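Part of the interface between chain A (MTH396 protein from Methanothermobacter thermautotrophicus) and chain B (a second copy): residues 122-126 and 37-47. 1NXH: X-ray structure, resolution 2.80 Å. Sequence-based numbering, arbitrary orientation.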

# COMPACT_ATOMS: atom_id res chain seq x y z
N GLU A 122 -12.38 -15.15 5.52
CA GLU A 122 -13.48 -15.98 5.08
C GLU A 122 -13.01 -16.80 3.90
O GLU A 122 -12.95 -18.02 3.95
N ILE A 123 -12.64 -16.10 2.83
CA ILE A 123 -12.17 -16.73 1.61
C ILE A 123 -11.08 -17.75 1.88
O ILE A 123 -11.17 -18.90 1.45
N LEU A 124 -10.06 -17.33 2.61
CA LEU A 124 -8.96 -18.22 2.93
C LEU A 124 -9.47 -19.51 3.54
O LEU A 124 -9.01 -20.59 3.19
N ARG A 125 -10.42 -19.39 4.45
CA ARG A 125 -10.99 -20.56 5.10
C ARG A 125 -12.17 -21.12 4.29
O ARG A 125 -13.29 -21.22 4.79
N SER A 126 -11.92 -21.47 3.03
CA SER A 126 -12.96 -22.01 2.17
C SER A 126 -12.43 -23.16 1.32
O SER A 126 -12.27 -22.95 0.10
OXT SER A 126 -12.16 -24.24 1.89
N GLU B 37 -0.96 -20.55 13.87
CA GLU B 37 -1.39 -21.94 13.82
C GLU B 37 -2.31 -22.15 12.62
O GLU B 37 -2.01 -22.92 11.71
N GLU B 38 -3.43 -21.43 12.62
CA GLU B 38 -4.42 -21.56 11.57
C GLU B 38 -3.84 -21.39 10.18
O GLU B 38 -3.90 -22.30 9.36
N PHE B 39 -3.28 -20.21 9.92
CA PHE B 39 -2.70 -19.91 8.62
C PHE B 39 -2.02 -21.16 8.07
O PHE B 39 -2.25 -21.56 6.92
N GLN B 40 -1.19 -21.77 8.91
CA GLN B 40 -0.49 -22.98 8.53
C GLN B 40 -1.46 -23.97 7.90
O GLN B 40 -1.21 -24.50 6.82
N ASP B 41 -2.56 -24.21 8.59
CA ASP B 41 -3.57 -25.15 8.12
C ASP B 41 -4.18 -24.68 6.81
O ASP B 41 -4.49 -25.48 5.93
N ILE B 42 -4.36 -23.37 6.70
CA ILE B 42 -4.93 -22.77 5.52
C ILE B 42 -4.03 -23.08 4.36
O ILE B 42 -4.48 -23.49 3.29
N LEU B 43 -2.74 -22.86 4.57
CA LEU B 43 -1.76 -23.16 3.54
C LEU B 43 -1.87 -24.65 3.24
O LEU B 43 -1.99 -25.06 2.08
N MSE B 44 -1.85 -25.46 4.30
CA MSE B 44 -1.94 -26.91 4.19
C MSE B 44 -3.16 -27.22 3.33
O MSE B 44 -3.10 -28.03 2.41
N ASP B 45 -4.24 -26.54 3.67
CA ASP B 45 -5.54 -26.65 3.01
C ASP B 45 -5.54 -26.22 1.53
O ASP B 45 -6.07 -26.92 0.67
N LYS B 46 -4.93 -25.07 1.23
CA LYS B 46 -4.93 -24.55 -0.13
C LYS B 46 -3.88 -25.08 -1.11
O LYS B 46 -4.23 -25.63 -2.16
N LEU B 47 -2.61 -24.89 -0.79
CA LEU B 47 -1.53 -25.32 -1.67
C LEU B 47 -1.24 -26.81 -1.67
O LEU B 47 -1.27 -27.46 -0.63

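This is a small, mostly polar contact in which the C-terminal end of chain A lies against one face of a chain B helix, held by a lysine that hydrogen-bonds two backbone carbonyls, one salt bridge and a single apolar touch. The chain A helix runs through Leu A124, and Arg A125 is the first residue to leave helical geometry. Carbonyls near a helix end often lack the regular helical amide partners, and Lys B46 reaches two of them; Leu A124 O also takes a weak bond from Ser A126 N. The CA-to-CB bond of Lys B46 points toward chain A, and its rotamer is m, m, t, p. Lys B46 NZ donates hydrogen bonds to Leu A124 O at 2.6 Å and to Ile A123 O at 3.1 Å.

One turn earlier on the helix, Ile B42 also points toward chain A, with both chi angles m. Ile B42 CG2 lies 3.8 Å from Leu A124 CB and 3.3 Å from Leu A124 O. Leu A124 is buried, with chi1 m and chi2 t, and its CA-to-CB bond runs sideways relative to the chain B stretch. Ile B42 is also the closest residue in backbone register to Arg A125, with their CA atoms 6.5 Å apart.

A further turn back, Glu B38 points toward chain A. Its chi1 is -142°, between wells, and chi2 is t. Arg A125 leaves sideways, but its extended m, t, t chain brings the guanidinium nearer. Arg A125 NE and Glu B38 OE2 form a salt bridge at 2.5 Å; the hydrogen bond within it is weak, with an angle of 115°.

Ser A126 points away, with chi1 m, and Ser A126 OG donates to Glu A122 O at 3.0 Å within its own chain. Its terminal carboxylate faces a less favorable neighbor: Ser A126 OXT is 3.9 Å from Asp B45 OD1, and both groups carry negative charge.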

# COMPACT_ATOMS: atom_id res chain seq x y z
CB GLU A 122 -14.64 -15.08 4.68
CG GLU A 122 -15.96 -15.77 4.59
CD GLU A 122 -17.08 -14.86 5.03
OE1 GLU A 122 -17.09 -13.71 4.55
OE2 GLU A 122 -17.93 -15.29 5.85
CB ILE A 123 -11.63 -15.67 0.63
CG1 ILE A 123 -12.76 -14.73 0.20
CG2 ILE A 123 -11.03 -16.34 -0.60
CD1 ILE A 123 -12.28 -13.52 -0.56
CB LEU A 124 -8.00 -17.54 3.91
CG LEU A 124 -7.24 -16.33 3.35
CD1 LEU A 124 -6.34 -15.74 4.44
CD2 LEU A 124 -6.41 -16.76 2.13
CB ARG A 125 -11.47 -20.18 6.50
CG ARG A 125 -10.44 -19.47 7.36
CD ARG A 125 -11.13 -18.79 8.54
NE ARG A 125 -10.23 -18.18 9.52
CZ ARG A 125 -10.63 -17.34 10.46
NH1 ARG A 125 -11.91 -17.00 10.54
NH2 ARG A 125 -9.76 -16.83 11.33
CB SER A 126 -13.51 -20.93 1.25
OG SER A 126 -14.14 -19.91 1.99
CB GLU B 37 -2.12 -22.30 15.12
CG GLU B 37 -2.93 -23.59 15.07
CD GLU B 37 -2.08 -24.82 14.79
OE1 GLU B 37 -1.41 -24.86 13.74
OE2 GLU B 37 -2.09 -25.75 15.63
CB GLU B 38 -5.54 -20.55 11.78
CG GLU B 38 -6.90 -21.12 11.42
CD GLU B 38 -7.99 -20.07 11.44
OE1 GLU B 38 -8.09 -19.32 12.44
OE2 GLU B 38 -8.74 -20.00 10.44
CB PHE B 39 -1.69 -18.76 8.73
CG PHE B 39 -1.22 -18.24 7.40
CD1 PHE B 39 -2.14 -17.97 6.37
CD2 PHE B 39 0.14 -18.02 7.15
CE1 PHE B 39 -1.71 -17.50 5.10
CE2 PHE B 39 0.58 -17.55 5.89
CZ PHE B 39 -0.35 -17.30 4.87
CB GLN B 40 0.14 -23.61 9.76
CG GLN B 40 1.42 -22.96 10.21
CD GLN B 40 2.61 -23.85 9.97
OE1 GLN B 40 2.75 -24.90 10.59
NE2 GLN B 40 3.49 -23.45 9.05
CB ASP B 41 -4.67 -25.31 9.16
CG ASP B 41 -4.11 -25.52 10.54
OD1 ASP B 41 -3.33 -26.48 10.72
OD2 ASP B 41 -4.46 -24.74 11.45
CB ILE B 42 -5.04 -21.27 5.69
CG1 ILE B 42 -5.43 -20.97 7.13
CG2 ILE B 42 -6.08 -20.71 4.76
CD1 ILE B 42 -6.64 -21.76 7.60
CB LEU B 43 -0.35 -22.81 4.03
CG LEU B 43 -0.01 -21.33 4.19
CD1 LEU B 43 1.26 -21.18 5.01
CD2 LEU B 43 0.18 -20.69 2.82
CB MSE B 44 -2.13 -27.52 5.58
CG MSE B 44 -1.54 -28.91 5.73
SE MSE B 44 0.33 -28.91 6.23
CE MSE B 44 1.05 -27.91 4.77
CB ASP B 45 -6.56 -25.81 3.81
CG ASP B 45 -7.93 -25.75 3.17
OD1 ASP B 45 -8.78 -25.00 3.71
OD2 ASP B 45 -8.18 -26.43 2.15
CB LYS B 46 -4.86 -23.03 -0.07
CG LYS B 46 -6.06 -22.38 0.65
CD LYS B 46 -7.35 -22.58 -0.15
CE LYS B 46 -8.60 -22.00 0.55
NZ LYS B 46 -8.64 -20.49 0.60
CB LEU B 47 -0.27 -24.53 -1.33
CG LEU B 47 -0.41 -23.08 -1.79
CD1 LEU B 47 0.08 -22.13 -0.72
CD2 LEU B 47 0.34 -22.90 -3.10